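Local coordinates for trehalose-6-phosphate phosphatase (Candida albicans, PDB 5DXF), which is a fungal enzyme whose crystallised N-terminal part belongs to glycosyltransferase family 20, of the GT-B fold, at residues Asn134-Arg142 against Phe183-Val194. Sequence-based numbering, arbitrary orientation.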
loop_
_atom_site.group_PDB
_atom_site.type_symbol
_atom_site.label_atom_id
_atom_site.label_comp_id
_atom_site.label_asym_id
_atom_site.label_seq_id
_atom_site.Cartn_x
_atom_site.Cartn_y
_atom_site.Cartn_z
ATOM N N ASN A 134 -13.585 -4.506 21.537
ATOM C CA ASN A 134 -12.462 -4.938 22.352
ATOM C C ASN A 134 -11.190 -4.861 21.500
ATOM O O ASN A 134 -10.339 -5.742 21.541
ATOM C CB ASN A 134 -12.702 -6.342 22.906
ATOM C CG ASN A 134 -12.026 -6.560 24.240
ATOM O OD1 ASN A 134 -11.612 -5.602 24.891
ATOM N ND2 ASN A 134 -11.911 -7.819 24.659
ATOM N N ILE A 135 -11.096 -3.821 20.680
ATOM C CA ILE A 135 -9.907 -3.617 19.886
ATOM C C ILE A 135 -8.789 -3.241 20.828
ATOM O O ILE A 135 -9.010 -2.503 21.782
ATOM C CB ILE A 135 -10.089 -2.499 18.865
ATOM C CG1 ILE A 135 -11.417 -2.670 18.135
ATOM C CG2 ILE A 135 -8.918 -2.506 17.896
ATOM C CD1 ILE A 135 -11.500 -1.923 16.825
ATOM N N HIS A 136 -7.587 -3.738 20.565
ATOM C CA HIS A 136 -6.522 -3.606 21.536
ATOM C C HIS A 136 -5.439 -2.612 21.130
ATOM O O HIS A 136 -4.615 -2.875 20.264
ATOM C CB HIS A 136 -5.937 -4.985 21.820
ATOM C CG HIS A 136 -6.972 -6.046 22.049
ATOM N ND1 HIS A 136 -6.742 -7.142 22.847
ATOM C CD2 HIS A 136 -8.237 -6.178 21.586
ATOM C CE1 HIS A 136 -7.820 -7.905 22.865
ATOM N NE2 HIS A 136 -8.742 -7.339 22.111
ATOM N N PRO A 137 -5.462 -1.413 21.855
ATOM C CA PRO A 137 -4.507 -0.408 21.381
ATOM C C PRO A 137 -3.244 -0.280 22.231
ATOM O O PRO A 137 -3.122 -0.977 23.231
ATOM C CB PRO A 137 -5.318 0.894 21.435
ATOM C CG PRO A 137 -6.407 0.671 22.439
ATOM C CD PRO A 137 -6.249 -0.712 22.982
ATOM N N VAL A 138 -2.311 0.558 21.796
ATOM C CA VAL A 138 -1.086 0.812 22.542
ATOM C C VAL A 138 -0.877 2.304 22.643
ATOM O O VAL A 138 -1.208 3.037 21.715
ATOM C CB VAL A 138 0.150 0.219 21.865
ATOM C CG1 VAL A 138 1.189 -0.122 22.915
ATOM C CG2 VAL A 138 -0.208 -1.006 21.046
ATOM N N TRP A 139 -0.336 2.756 23.769
ATOM C CA TRP A 139 -0.159 4.183 23.995
ATOM C C TRP A 139 1.267 4.560 24.304
ATOM O O TRP A 139 1.894 3.966 25.168
ATOM C CB TRP A 139 -1.047 4.656 25.138
ATOM C CG TRP A 139 -2.331 3.953 25.188
ATOM C CD1 TRP A 139 -2.537 2.670 25.570
ATOM C CD2 TRP A 139 -3.602 4.475 24.812
ATOM N NE1 TRP A 139 -3.864 2.358 25.468
ATOM C CE2 TRP A 139 -4.540 3.454 25.004
ATOM C CE3 TRP A 139 -4.039 5.709 24.337
ATOM C CZ2 TRP A 139 -5.887 3.625 24.741
ATOM C CZ3 TRP A 139 -5.379 5.876 24.075
ATOM C CH2 TRP A 139 -6.287 4.842 24.278
ATOM N N LEU A 140 1.760 5.569 23.601
ATOM C CA LEU A 140 3.046 6.172 23.888
ATOM C C LEU A 140 2.778 7.623 24.190
ATOM O O LEU A 140 2.072 8.299 23.459
ATOM C CB LEU A 140 3.990 6.034 22.705
ATOM C CG LEU A 140 4.437 4.631 22.300
ATOM C CD1 LEU A 140 3.598 3.541 22.935
ATOM C CD2 LEU A 140 4.414 4.488 20.793
ATOM N N LEU A 141 3.183 8.046 25.377
ATOM C CA LEU A 141 2.883 9.392 25.859
ATOM C C LEU A 141 3.541 10.565 25.157
ATOM O O LEU A 141 2.916 11.587 24.923
ATOM C CB LEU A 141 3.167 9.493 27.357
ATOM C CG LEU A 141 3.862 8.308 28.011
ATOM C CD1 LEU A 141 4.180 8.641 29.457
ATOM C CD2 LEU A 141 2.967 7.089 27.927
ATOM N N ARG A 142 4.817 10.411 24.842
ATOM C CA ARG A 142 5.741 11.531 24.756
ATOM C C ARG A 142 5.569 12.601 23.685
ATOM O O ARG A 142 5.069 12.371 22.595
ATOM C CB ARG A 142 7.199 11.071 24.765
ATOM C CG ARG A 142 8.151 12.253 24.869
ATOM C CD ARG A 142 9.566 11.954 24.402
ATOM N NE ARG A 142 10.493 12.999 24.834
ATOM C CZ ARG A 142 10.512 13.526 26.055
ATOM N NH1 ARG A 142 9.660 13.108 26.975
ATOM N NH2 ARG A 142 11.386 14.468 26.362
ATOM N N PHE A 183 8.579 0.844 20.991
ATOM C CA PHE A 183 7.372 0.577 20.207
ATOM C C PHE A 183 7.060 -0.917 20.145
ATOM O O PHE A 183 5.969 -1.371 20.554
ATOM C CB PHE A 183 7.559 1.137 18.796
ATOM C CG PHE A 183 6.286 1.297 18.011
ATOM C CD1 PHE A 183 5.533 2.448 18.135
ATOM C CD2 PHE A 183 5.871 0.324 17.109
ATOM C CE1 PHE A 183 4.375 2.620 17.410
ATOM C CE2 PHE A 183 4.704 0.493 16.373
ATOM C CZ PHE A 183 3.957 1.645 16.527
ATOM N N ASN A 184 8.025 -1.679 19.631
ATOM C CA ASN A 184 7.891 -3.137 19.574
ATOM C C ASN A 184 7.636 -3.782 20.944
ATOM O O ASN A 184 6.842 -4.722 21.066
ATOM C CB ASN A 184 9.142 -3.758 18.950
ATOM C CG ASN A 184 9.248 -3.489 17.458
ATOM O OD1 ASN A 184 8.932 -4.350 16.635
ATOM N ND2 ASN A 184 9.703 -2.294 17.104
ATOM N N GLU A 185 8.319 -3.276 21.969
ATOM C CA GLU A 185 8.180 -3.785 23.334
ATOM C C GLU A 185 6.766 -3.613 23.864
ATOM O O GLU A 185 6.225 -4.499 24.529
ATOM C CB GLU A 185 9.168 -3.082 24.270
ATOM C CG GLU A 185 10.492 -3.804 24.429
ATOM C CD GLU A 185 11.451 -3.046 25.318
ATOM O OE1 GLU A 185 11.072 -1.957 25.799
ATOM O OE2 GLU A 185 12.582 -3.532 25.533
ATOM N N ALA A 186 6.181 -2.458 23.570
ATOM C CA ALA A 186 4.815 -2.178 23.973
ATOM C C ALA A 186 3.856 -3.089 23.219
ATOM O O ALA A 186 2.906 -3.615 23.816
ATOM C CB ALA A 186 4.478 -0.718 23.738
ATOM N N TYR A 187 4.111 -3.300 21.924
ATOM C CA TYR A 187 3.264 -4.228 21.168
ATOM C C TYR A 187 3.282 -5.620 21.817
ATOM O O TYR A 187 2.219 -6.141 22.181
ATOM C CB TYR A 187 3.678 -4.288 19.690
ATOM C CG TYR A 187 2.918 -3.284 18.842
ATOM C CD1 TYR A 187 2.306 -3.655 17.653
ATOM C CD2 TYR A 187 2.782 -1.967 19.261
ATOM C CE1 TYR A 187 1.604 -2.733 16.898
ATOM C CE2 TYR A 187 2.082 -1.044 18.515
ATOM C CZ TYR A 187 1.495 -1.427 17.336
ATOM O OH TYR A 187 0.801 -0.491 16.600
ATOM N N LEU A 188 4.474 -6.193 22.004
ATOM C CA LEU A 188 4.617 -7.482 22.704
ATOM C C LEU A 188 3.883 -7.508 24.045
ATOM O O LEU A 188 3.135 -8.446 24.334
ATOM C CB LEU A 188 6.093 -7.822 22.943
ATOM C CG LEU A 188 6.380 -8.942 23.962
ATOM C CD1 LEU A 188 5.729 -10.268 23.566
ATOM C CD2 LEU A 188 7.876 -9.136 24.184
ATOM N N ASN A 189 4.133 -6.482 24.857
ATOM C CA ASN A 189 3.483 -6.284 26.152
ATOM C C ASN A 189 1.969 -6.454 26.093
ATOM O O ASN A 189 1.395 -7.275 26.814
ATOM C CB ASN A 189 3.834 -4.892 26.693
ATOM C CG ASN A 189 3.028 -4.513 27.928
ATOM O OD1 ASN A 189 1.891 -4.046 27.826
ATOM N ND2 ASN A 189 3.624 -4.697 29.103
ATOM N N LYS A 190 1.323 -5.679 25.230
ATOM C CA LYS A 190 -0.123 -5.788 25.064
ATOM C C LYS A 190 -0.574 -7.172 24.568
ATOM O O LYS A 190 -1.521 -7.761 25.125
ATOM C CB LYS A 190 -0.616 -4.706 24.102
ATOM C CG LYS A 190 -0.201 -3.293 24.487
ATOM C CD LYS A 190 -0.936 -2.799 25.726
ATOM C CE LYS A 190 -0.599 -1.342 26.025
ATOM N NZ LYS A 190 -1.298 -0.847 27.247
ATOM N N ILE A 191 0.167 -7.709 23.609
ATOM C CA ILE A 191 -0.180 -8.968 22.981
ATOM C C ILE A 191 -0.196 -10.077 24.013
ATOM O O ILE A 191 -1.111 -10.893 24.055
ATOM C CB ILE A 191 0.888 -9.329 21.939
ATOM C CG1 ILE A 191 0.940 -8.268 20.850
ATOM C CG2 ILE A 191 0.650 -10.719 21.363
ATOM C CD1 ILE A 191 1.665 -8.715 19.601
ATOM N N LYS A 192 0.813 -10.075 24.865
ATOM C CA LYS A 192 0.940 -11.081 25.919
ATOM C C LYS A 192 -0.112 -10.814 26.976
ATOM O O LYS A 192 -0.628 -11.745 27.599
ATOM C CB LYS A 192 2.337 -11.091 26.550
ATOM C CG LYS A 192 2.438 -12.043 27.754
ATOM C CD LYS A 192 3.837 -12.610 27.959
ATOM C CE LYS A 192 3.786 -14.008 28.584
ATOM N NZ LYS A 192 3.804 -14.005 30.075
ATOM N N SER A 193 -0.429 -9.537 27.170
ATOM C CA SER A 193 -1.476 -9.161 28.104
ATOM C C SER A 193 -2.799 -9.834 27.755
ATOM O O SER A 193 -3.478 -10.351 28.644
ATOM C CB SER A 193 -1.655 -7.645 28.149
ATOM O OG SER A 193 -2.937 -7.307 28.645
ATOM N N VAL A 194 -3.178 -9.856 26.477
ATOM C CA VAL A 194 -4.485 -10.453 26.165
ATOM C C VAL A 194 -4.458 -11.790 25.401
ATOM O O VAL A 194 -5.514 -12.305 25.032
ATOM C CB VAL A 194 -5.389 -9.472 25.365
ATOM C CG1 VAL A 194 -5.510 -8.134 26.093
ATOM C CG2 VAL A 194 -4.879 -9.289 23.941
#
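The hydroxyl of Tyr-187, whose ring bears on Val-138, is hydrogen-bonded to the carbonyl O of Met-37 and weakly to that of Thr-38, which ties down the far end of the ring. Val-138 divides its two methyls between neighbouring helix residues: CG2 meets Tyr-187 CE2 at 3.4 Å, while CG1, anti to the backbone N (chi1 -151°), drops onto Ala-186 CB at 3.4 Å. One turn further along the helix, the chain of Lys-190 bends at chi2 (-71°) and passes CG1 of Val-138 with its CE at 3.8 Å. Its NZ thereby arrives at the edge of the Trp-139 indole, 4.1 Å from CD1. Leu-140 approaches Phe-183 roughly at right angles, CD2 lying 3.5 Å from CD1 of the ring, and Val-194 closes the other end against the edge of the His-136 imidazole. No hydrogen bond joins the segments. Strand 136-138 runs roughly antiparallel to helix segment 183-194 (151° between their directions, axes 8.7 Å apart at closest). Helix 173-194 thus packs on the edge strand, beside strand 84-88, of the 3-2-1-4-5-6 parallel sheet of a Rossmann-like domain, as expected of a GT-B protein. Helix 147-160 flanks Leu-140 and Phe-183 through Trp-148, and helix 211-218 packs against Leu-188 and Ile-191.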